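Possible TctC subunit of the Tripartite Tricarboxylate Transport(TTT) Family (Rhodopseudomonas palustris, PDB 6HKE) probably serves as the periplasmic substrate-binding protein of a tripartite tricarboxylate transporter, capturing malate, either enantiomer of which occupies the one pocket here, for uptake into the cell. Local coordinates at residues P29-T32 against V33-I37; Q265-V268 against R269-T273; M189-Q192 against I193-V197. The protein carries 2 engineered substitutions. All coordinates share one frame; numbering follows the deposited sequence.

Contact 1: residues P29-T32 against V33-I37; sequences PTDT and VARLI. With LMR ((2S)-2-hydroxybutanedioic acid), chain E; MLT (D-malate), chain D.
D31 and R35, one turn apart on the helix that begins at P29, are joined by a salt bridge that runs from the buried D31 to the partly exposed R35. R35 NE lies 2.7 Å from D31 OD1, which it meets on the syn side, 24° out of the carboxylate plane; the oxygen approaches the guanidinium edge-on. The two planes are turned 52° apart, so there is no flat two-pronged pairing: the further approaches, NH2 to OD1 and NE to OD2, are weak. With D31 CG anti to the backbone N (chi1 178°), the carboxylate leans along the helix to the arginine. Each carboxylate oxygen also has a donor outside the salt bridge, G27 N for OD2 and N53 ND2 for OD1. Replacing R35 with an alanine would probably deprive D31 OD1 of its partner NE, leaving the carboxylate to G27 N and N53 ND2 for hydrogen bonds.

The tight part is the backbone side. V33 N is 3.0 Å from P29 O and A34 N 3.0 Å from T30 O, both nearly straight bonds, while V33 CG2 crowds P29 O at 3.1 Å and A34 CB rests 3.4 Å from T30 O. These residues are buried, with A34 against V78 and I51. The looser side is that of T32 and R35, both partly exposed, where the T32 hydroxyl turns back to G28 O. L36 N to T32 O is an ordinary helical bond.

At the helix start, T30 N donates to a malate carboxylate oxygen. T30 N is 3.1 Å from MLT O4 in D-malate. In the S enantiomer T30 N is 3.3 Å from LMR O4B, and the helix end would probably favour that negative charge. A substrate carboxylate received at a helix N-terminus, in the beta-alpha-beta unit of strands 18-22 and 49-53, is in keeping with the ligand cleft of periplasmic binding proteins.

Contact 2: residues Q265-V268 against R269-T273; sequences QSDV and RTRLT
V268 and L272 form the apolar part of this first stretch of helix: their side chains run alongside each other in a common direction, with V268 CG1 3.8 Å from L272 CD1. Both are buried, and V268 faces L36 and I37 of helix 29-45.

Charge pairs D267 with R271. D267 OD2 is 3.5 Å from R271 NE, but the oxygen lies off the plane of the guanidinium and is not aimed at by any of its hydrogens, so this is attraction of charges without a directed bond. The carboxylate oxygen also touches R271 CD at 3.3 Å, and the two planes are 34° apart. With the apolar pair inward and S266, D267, R269, T270 and R271 exposed, this is an amphipathic helix, with Q265 at its N-cap position.

Hydrogen bonds to carbonyls, from amide and hydroxyl together, make up the third kind. S266 O accepts from T270 N at 3.0 Å and from T270 OG1 at 3.1 Å, the two donors arriving from opposite faces of the carbonyl plane. The hydroxyl gets there because chi1 of T270 (69°) sets OG1 between the backbone N and the carbonyl carbon. T273 repeats the pattern: its OG1 lies 2.7 Å from R269 O, a carbonyl that T273 N also uses.

Contact 3: residues M189-Q192 against I193-V197; sequences MCDQ and IVNAV. With MLT (D-malate), chain D; LMR ((2S)-2-hydroxybutanedioic acid), chain E.
Strand 189-192 turns directly into helix 193-197, their directions 106° apart and their axes 5.4 Å apart at closest, and the turn is bridged where A196 N bonds to Q192 O at 3.2 Å, in the carbonyl plane. Q192 holds the N-cap position, and N195 N makes a weak bond to the same carbonyl.

Across the bend, D191 and N195 meet through their side chains. N195 ND2 uses the syn lone pair of D191 OD2, a bond modelled unusually short, at 2.5 Å, with an angle of 163° at the hydrogen; the acceptor is close to the amide plane, although amide and carboxylate planes stand 72° apart. The other oxygen, OD1, is held by T174 OG1, so the buried carboxylate has a partner on each oxygen, which probably limits its rotation. N195 ND2 also reaches T174 O weakly.

Q192 points elsewhere. Its outstretched chain carries NE2 to the ligand hydroxyl: 2.7 Å from O2 of the S-malate, and a weak 3.3 Å from O3 of the D-malate. The strand thus ends with one side chain in the binding site and the preceding one hydrogen-bonded to T174 of the same pocket, consistent with a second-shell position.

Strand 188-192 pairs antiparallel with strand 102-118, M111 and L116 backing the helix start, while M189 and N195 lie against helix 174-182 and C190 against helix 150-162.

Overall arrangement
Along the chain contact 1 comes first, contact 3 second and contact 2 last. Contact 1 lies on helix 29-45, between strands 18-22 and 49-53, and its centre is about 12 Å from that of contact 2 on helix 266-274, where L36 and I37 of contact 1 pack on V268, R271 and L272. Contact 3, its centre about 13 Å from that of contact 1, joins strand 188-192, which pairs with strands 141-144 and 102-118, to helix 193-201; both contacts touch malate. P29 of contact 1 also packs on Q192, V194 and N195, so the start of helix 29-45 meets the strand-to-helix turn at Q192 beside the ligand, consistent with the two lobes of a periplasmic binding protein. Contacts 2 and 3, with centres about 18 Å apart, do not touch.

Contact 1: residues P29-T32 against V33-I37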
loop_
_atom_site.group_PDB
_atom_site.type_symbol
_atom_site.label_atom_id
_atom_site.label_comp_id
_atom_site.label_asym_id
_atom_site.label_seq_id
_atom_site.Cartn_x
_atom_site.Cartn_y
_atom_site.Cartn_z
ATOM N N PRO A 29 6.113 -0.964 3.836
ATOM C CA PRO A 29 6.136 -0.239 2.566
ATOM C C PRO A 29 5.676 1.216 2.680
ATOM O O PRO A 29 6.352 2.081 2.130
ATOM C CB PRO A 29 5.163 -1.001 1.661
ATOM C CG PRO A 29 4.350 -1.882 2.619
ATOM C CD PRO A 29 5.279 -2.171 3.780
ATOM N N THR A 30 4.549 1.461 3.361
ATOM C CA THR A 30 3.951 2.809 3.432
ATOM C C THR A 30 4.932 3.727 4.169
ATOM O O THR A 30 5.246 4.816 3.651
ATOM C CB THR A 30 2.549 2.779 4.041
ATOM O OG1 THR A 30 1.653 2.073 3.184
ATOM C CG2 THR A 30 2.011 4.175 4.249
ATOM N N ASP A 31 5.404 3.289 5.336
ATOM C CA ASP A 31 6.443 3.984 6.129
ATOM C C ASP A 31 7.699 4.259 5.280
ATOM O O ASP A 31 8.198 5.389 5.328
ATOM C CB ASP A 31 6.787 3.148 7.355
ATOM C CG ASP A 31 7.883 3.767 8.194
ATOM O OD1 ASP A 31 7.586 4.742 8.892
ATOM O OD2 ASP A 31 9.025 3.291 8.090
ATOM N N THR A 32 8.178 3.275 4.517
ATOM C CA THR A 32 9.440 3.342 3.730
ATOM C C THR A 32 9.307 4.434 2.663
ATOM O O THR A 32 10.216 5.270 2.546
ATOM C CB THR A 32 9.767 1.978 3.110
ATOM O OG1 THR A 32 10.146 1.117 4.186
ATOM C CG2 THR A 32 10.858 2.038 2.060
ATOM N N VAL A 33 8.176 4.438 1.964
ATOM C CA VAL A 33 7.833 5.409 0.889
ATOM C C VAL A 33 7.752 6.818 1.484
ATOM O O VAL A 33 8.386 7.747 0.917
ATOM C CB VAL A 33 6.516 5.006 0.194
ATOM C CG1 VAL A 33 6.035 6.083 -0.758
ATOM C CG2 VAL A 33 6.667 3.687 -0.552
ATOM N N ALA A 34 6.943 6.992 2.531
ATOM C CA ALA A 34 6.694 8.298 3.190
ATOM C C ALA A 34 8.013 8.889 3.712
ATOM O O ALA A 34 8.262 10.089 3.504
ATOM C CB ALA A 34 5.680 8.136 4.288
ATOM N N ARG A 35 8.863 8.083 4.341
ATOM C CA ARG A 35 10.108 8.611 4.945
ATOM C C ARG A 35 11.035 9.113 3.835
ATOM O O ARG A 35 11.687 10.166 4.006
ATOM C CB ARG A 35 10.783 7.548 5.809
ATOM C CG ARG A 35 10.226 7.513 7.221
ATOM C CD ARG A 35 10.771 6.375 8.054
ATOM N NE ARG A 35 9.829 6.176 9.137
ATOM C CZ ARG A 35 9.754 6.928 10.221
ATOM N NH1 ARG A 35 10.610 7.920 10.418
ATOM N NH2 ARG A 35 8.816 6.674 11.113
ATOM N N LEU A 36 11.072 8.381 2.741
ATOM C CA LEU A 36 11.957 8.649 1.584
ATOM C C LEU A 36 11.522 9.953 0.909
ATOM O O LEU A 36 12.402 10.790 0.606
ATOM C CB LEU A 36 11.870 7.446 0.642
ATOM C CG LEU A 36 12.566 7.621 -0.700
ATOM C CD1 LEU A 36 14.041 7.942 -0.488
ATOM C CD2 LEU A 36 12.380 6.374 -1.563
ATOM N N ILE A 37 10.214 10.152 0.699
ATOM C CA ILE A 37 9.721 11.345 -0.042
ATOM C C ILE A 37 9.671 12.577 0.883
ATOM O O ILE A 37 10.181 13.660 0.476
ATOM C CB ILE A 37 8.396 11.049 -0.765
ATOM C CG1 ILE A 37 8.628 10.038 -1.888
ATOM C CG2 ILE A 37 7.803 12.328 -1.303
ATOM C CD1 ILE A 37 7.395 9.367 -2.396
HETATM C C1 LMR E . -0.733 -2.753 3.746
HETATM O O1A LMR E . -1.632 -1.906 3.868
HETATM O O1B LMR E . -0.920 -3.944 3.381
HETATM C C2 LMR E . 0.706 -2.302 4.042
HETATM O O2 LMR E . 1.099 -1.107 3.376
HETATM C C3 LMR E . 0.959 -2.081 5.536
HETATM C C4 LMR E . 2.297 -1.371 5.658
HETATM O O4A LMR E . 3.230 -1.984 6.209
HETATM O O4B LMR E . 2.414 -0.223 5.163
HETATM C C1 MLT D . -0.810 -2.451 3.835
HETATM O O1 MLT D . -1.782 -1.863 3.315
HETATM O O2 MLT D . -0.734 -3.701 3.805
HETATM C C2 MLT D . 0.245 -1.625 4.536
HETATM O O3 MLT D . 0.787 -0.510 3.799
HETATM C C3 MLT D . 1.467 -2.433 4.856
HETATM C C4 MLT D . 2.351 -1.454 5.583
HETATM O O4 MLT D . 2.621 -0.341 5.054
HETATM O O5 MLT D . 2.738 -1.809 6.715
#

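Contact 2: residues Q265-V268 against R269-T273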
loop_
_atom_site.group_PDB
_atom_site.type_symbol
_atom_site.label_atom_id
_atom_site.label_comp_id
_atom_site.label_asym_id
_atom_site.label_seq_id
_atom_site.Cartn_x
_atom_site.Cartn_y
_atom_site.Cartn_z
ATOM N N GLN A 265 14.312 14.108 -7.167
ATOM C CA GLN A 265 15.639 13.874 -6.544
ATOM C C GLN A 265 16.150 12.492 -6.961
ATOM O O GLN A 265 15.388 11.527 -6.889
ATOM C CB GLN A 265 15.588 13.954 -5.024
ATOM C CG GLN A 265 15.290 15.341 -4.490
ATOM C CD GLN A 265 16.131 16.360 -5.210
ATOM O OE1 GLN A 265 15.645 17.066 -6.090
ATOM N NE2 GLN A 265 17.409 16.387 -4.888
ATOM N N SER A 266 17.406 12.423 -7.390
ATOM C CA SER A 266 18.080 11.177 -7.807
ATOM C C SER A 266 17.910 10.109 -6.728
ATOM O O SER A 266 17.631 8.952 -7.090
ATOM C CB SER A 266 19.526 11.399 -8.080
ATOM O OG SER A 266 20.066 10.224 -8.659
ATOM N N ASP A 267 18.092 10.505 -5.470
ATOM C CA ASP A 267 18.081 9.610 -4.291
ATOM C C ASP A 267 16.731 8.904 -4.212
ATOM O O ASP A 267 16.709 7.692 -3.939
ATOM C CB ASP A 267 18.305 10.384 -2.998
ATOM C CG ASP A 267 18.890 9.498 -1.924
ATOM O OD1 ASP A 267 20.103 9.231 -2.017
ATOM O OD2 ASP A 267 18.117 9.039 -1.042
ATOM N N VAL A 268 15.656 9.655 -4.444
ATOM C CA VAL A 268 14.250 9.166 -4.355
ATOM C C VAL A 268 13.947 8.265 -5.564
ATOM O O VAL A 268 13.430 7.169 -5.313
ATOM C CB VAL A 268 13.264 10.349 -4.199
ATOM C CG1 VAL A 268 11.805 9.946 -4.296
ATOM C CG2 VAL A 268 13.505 11.050 -2.880
ATOM N N ARG A 269 14.300 8.664 -6.799
ATOM C CA ARG A 269 13.959 7.876 -8.015
ATOM C C ARG A 269 14.638 6.508 -7.934
ATOM O O ARG A 269 13.960 5.487 -8.158
ATOM C CB ARG A 269 14.410 8.535 -9.317
ATOM C CG ARG A 269 13.833 9.918 -9.571
ATOM C CD ARG A 269 14.479 10.475 -10.821
ATOM N NE ARG A 269 14.342 9.506 -11.904
ATOM C CZ ARG A 269 13.238 9.346 -12.635
ATOM N NH1 ARG A 269 12.159 10.071 -12.400
ATOM N NH2 ARG A 269 13.206 8.452 -13.605
ATOM N N THR A 270 15.925 6.483 -7.591
ATOM C CA THR A 270 16.720 5.236 -7.580
ATOM C C THR A 270 16.261 4.366 -6.401
ATOM O O THR A 270 16.184 3.137 -6.607
ATOM C CB THR A 270 18.224 5.513 -7.659
ATOM O OG1 THR A 270 18.624 6.106 -6.432
ATOM C CG2 THR A 270 18.593 6.420 -8.813
ATOM N N ARG A 271 15.907 4.937 -5.242
ATOM C CA ARG A 271 15.430 4.105 -4.095
ATOM C C ARG A 271 14.060 3.513 -4.449
ATOM O O ARG A 271 13.890 2.280 -4.381
ATOM C CB ARG A 271 15.422 4.882 -2.781
ATOM C CG ARG A 271 16.689 4.712 -1.940
ATOM C CD ARG A 271 16.964 5.961 -1.105
ATOM N NE ARG A 271 17.511 5.812 0.249
ATOM C CZ ARG A 271 16.824 5.531 1.369
ATOM N NH1 ARG A 271 17.455 5.453 2.530
ATOM N NH2 ARG A 271 15.527 5.288 1.340
ATOM N N LEU A 272 13.119 4.341 -4.891
ATOM C CA LEU A 272 11.778 3.846 -5.305
ATOM C C LEU A 272 11.939 2.735 -6.354
ATOM O O LEU A 272 11.402 1.635 -6.122
ATOM C CB LEU A 272 10.940 5.004 -5.848
ATOM C CG LEU A 272 10.307 5.913 -4.797
ATOM C CD1 LEU A 272 9.626 7.095 -5.473
ATOM C CD2 LEU A 272 9.303 5.151 -3.945
ATOM N N THR A 273 12.652 3.003 -7.454
ATOM C CA THR A 273 12.689 2.114 -8.646
ATOM C C THR A 273 13.501 0.847 -8.341
ATOM O O THR A 273 13.124 -0.223 -8.881
ATOM C CB THR A 273 13.139 2.865 -9.912
ATOM O OG1 THR A 273 14.465 3.365 -9.745
ATOM C CG2 THR A 273 12.218 4.012 -10.273
#

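Contact 3: residues M189-Q192 against I193-V197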
loop_
_atom_site.group_PDB
_atom_site.type_symbol
_atom_site.label_atom_id
_atom_site.label_comp_id
_atom_site.label_asym_id
_atom_site.label_seq_id
_atom_site.Cartn_x
_atom_site.Cartn_y
_atom_site.Cartn_z
ATOM N N MET A 189 0.901 -14.333 2.213
ATOM C CA MET A 189 0.763 -12.877 2.354
ATOM C C MET A 189 0.750 -12.311 0.937
ATOM O O MET A 189 1.531 -12.815 0.087
ATOM C CB MET A 189 1.983 -12.379 3.128
ATOM C CG MET A 189 1.817 -11.076 3.837
ATOM S SD MET A 189 3.390 -10.814 4.684
ATOM C CE MET A 189 4.175 -9.634 3.597
ATOM N N CYS A 190 -0.125 -11.347 0.673
ATOM C CA CYS A 190 -0.009 -10.478 -0.517
ATOM C C CYS A 190 0.639 -9.200 -0.027
ATOM O O CYS A 190 0.123 -8.669 0.959
ATOM C CB CYS A 190 -1.360 -10.255 -1.168
ATOM S SG CYS A 190 -2.058 -11.822 -1.743
ATOM N N ASP A 191 1.783 -8.815 -0.603
ATOM C CA ASP A 191 2.518 -7.618 -0.128
ATOM C C ASP A 191 2.921 -6.726 -1.314
ATOM O O ASP A 191 3.093 -7.210 -2.421
ATOM C CB ASP A 191 3.682 -8.046 0.761
ATOM C CG ASP A 191 4.207 -6.976 1.715
ATOM O OD1 ASP A 191 3.576 -5.905 1.818
ATOM O OD2 ASP A 191 5.266 -7.223 2.349
ATOM N N GLN A 192 3.042 -5.438 -1.037
ATOM C CA GLN A 192 3.640 -4.423 -1.927
ATOM C C GLN A 192 5.109 -4.788 -2.203
ATOM O O GLN A 192 5.841 -5.207 -1.280
ATOM C CB GLN A 192 3.438 -3.055 -1.270
ATOM C CG GLN A 192 1.991 -2.588 -1.355
ATOM C CD GLN A 192 1.655 -1.545 -0.328
ATOM O OE1 GLN A 192 1.716 -0.350 -0.614
ATOM N NE2 GLN A 192 1.346 -1.997 0.883
ATOM N N ILE A 193 5.526 -4.614 -3.454
ATOM C CA ILE A 193 6.853 -5.047 -3.958
ATOM C C ILE A 193 7.973 -4.388 -3.136
ATOM O O ILE A 193 8.965 -5.091 -2.880
ATOM C CB ILE A 193 6.949 -4.779 -5.478
ATOM C CG1 ILE A 193 8.172 -5.459 -6.088
ATOM C CG2 ILE A 193 6.918 -3.299 -5.786
ATOM C CD1 ILE A 193 8.149 -5.507 -7.590
ATOM N N VAL A 194 7.854 -3.115 -2.737
ATOM C CA VAL A 194 8.942 -2.419 -1.975
ATOM C C VAL A 194 9.193 -3.135 -0.647
ATOM O O VAL A 194 10.322 -3.181 -0.231
ATOM C CB VAL A 194 8.702 -0.915 -1.733
ATOM C CG1 VAL A 194 8.682 -0.143 -3.033
ATOM C CG2 VAL A 194 7.453 -0.653 -0.930
ATOM N N ASN A 195 8.179 -3.690 -0.004
ATOM C CA ASN A 195 8.416 -4.487 1.223
ATOM C C ASN A 195 9.049 -5.835 0.868
ATOM O O ASN A 195 9.947 -6.268 1.611
ATOM C CB ASN A 195 7.136 -4.754 2.001
ATOM C CG ASN A 195 7.433 -5.062 3.450
ATOM O OD1 ASN A 195 8.311 -4.440 4.048
ATOM N ND2 ASN A 195 6.701 -6.007 4.013
ATOM N N ALA A 196 8.588 -6.482 -0.202
ATOM C CA ALA A 196 8.912 -7.893 -0.513
ATOM C C ALA A 196 10.353 -8.015 -1.043
ATOM O O ALA A 196 10.987 -9.063 -0.807
ATOM C CB ALA A 196 7.916 -8.432 -1.503
ATOM N N VAL A 197 10.858 -6.995 -1.742
ATOM C CA VAL A 197 12.070 -7.158 -2.593
ATOM C C VAL A 197 13.252 -7.530 -1.708
ATOM O O VAL A 197 13.900 -8.523 -1.994
ATOM C CB VAL A 197 12.355 -5.944 -3.503
ATOM C CG1 VAL A 197 13.846 -5.771 -3.769
ATOM C CG2 VAL A 197 11.608 -6.077 -4.820
HETATM C C1 MLT D . -0.810 -2.451 3.835
HETATM O O1 MLT D . -1.782 -1.863 3.315
HETATM O O2 MLT D . -0.734 -3.701 3.805
HETATM C C2 MLT D . 0.245 -1.625 4.536
HETATM O O3 MLT D . 0.787 -0.510 3.799
HETATM C C3 MLT D . 1.467 -2.433 4.856
HETATM C C4 MLT D . 2.351 -1.454 5.583
HETATM O O4 MLT D . 2.621 -0.341 5.054
HETATM O O5 MLT D . 2.738 -1.809 6.715
HETATM C C1 LMR E . -0.733 -2.753 3.746
HETATM O O1A LMR E . -1.632 -1.906 3.868
HETATM O O1B LMR E . -0.920 -3.944 3.381
HETATM C C2 LMR E . 0.706 -2.302 4.042
HETATM O O2 LMR E . 1.099 -1.107 3.376
HETATM C C3 LMR E . 0.959 -2.081 5.536
HETATM C C4 LMR E . 2.297 -1.371 5.658
HETATM O O4A LMR E . 3.230 -1.984 6.209
HETATM O O4B LMR E . 2.414 -0.223 5.163
#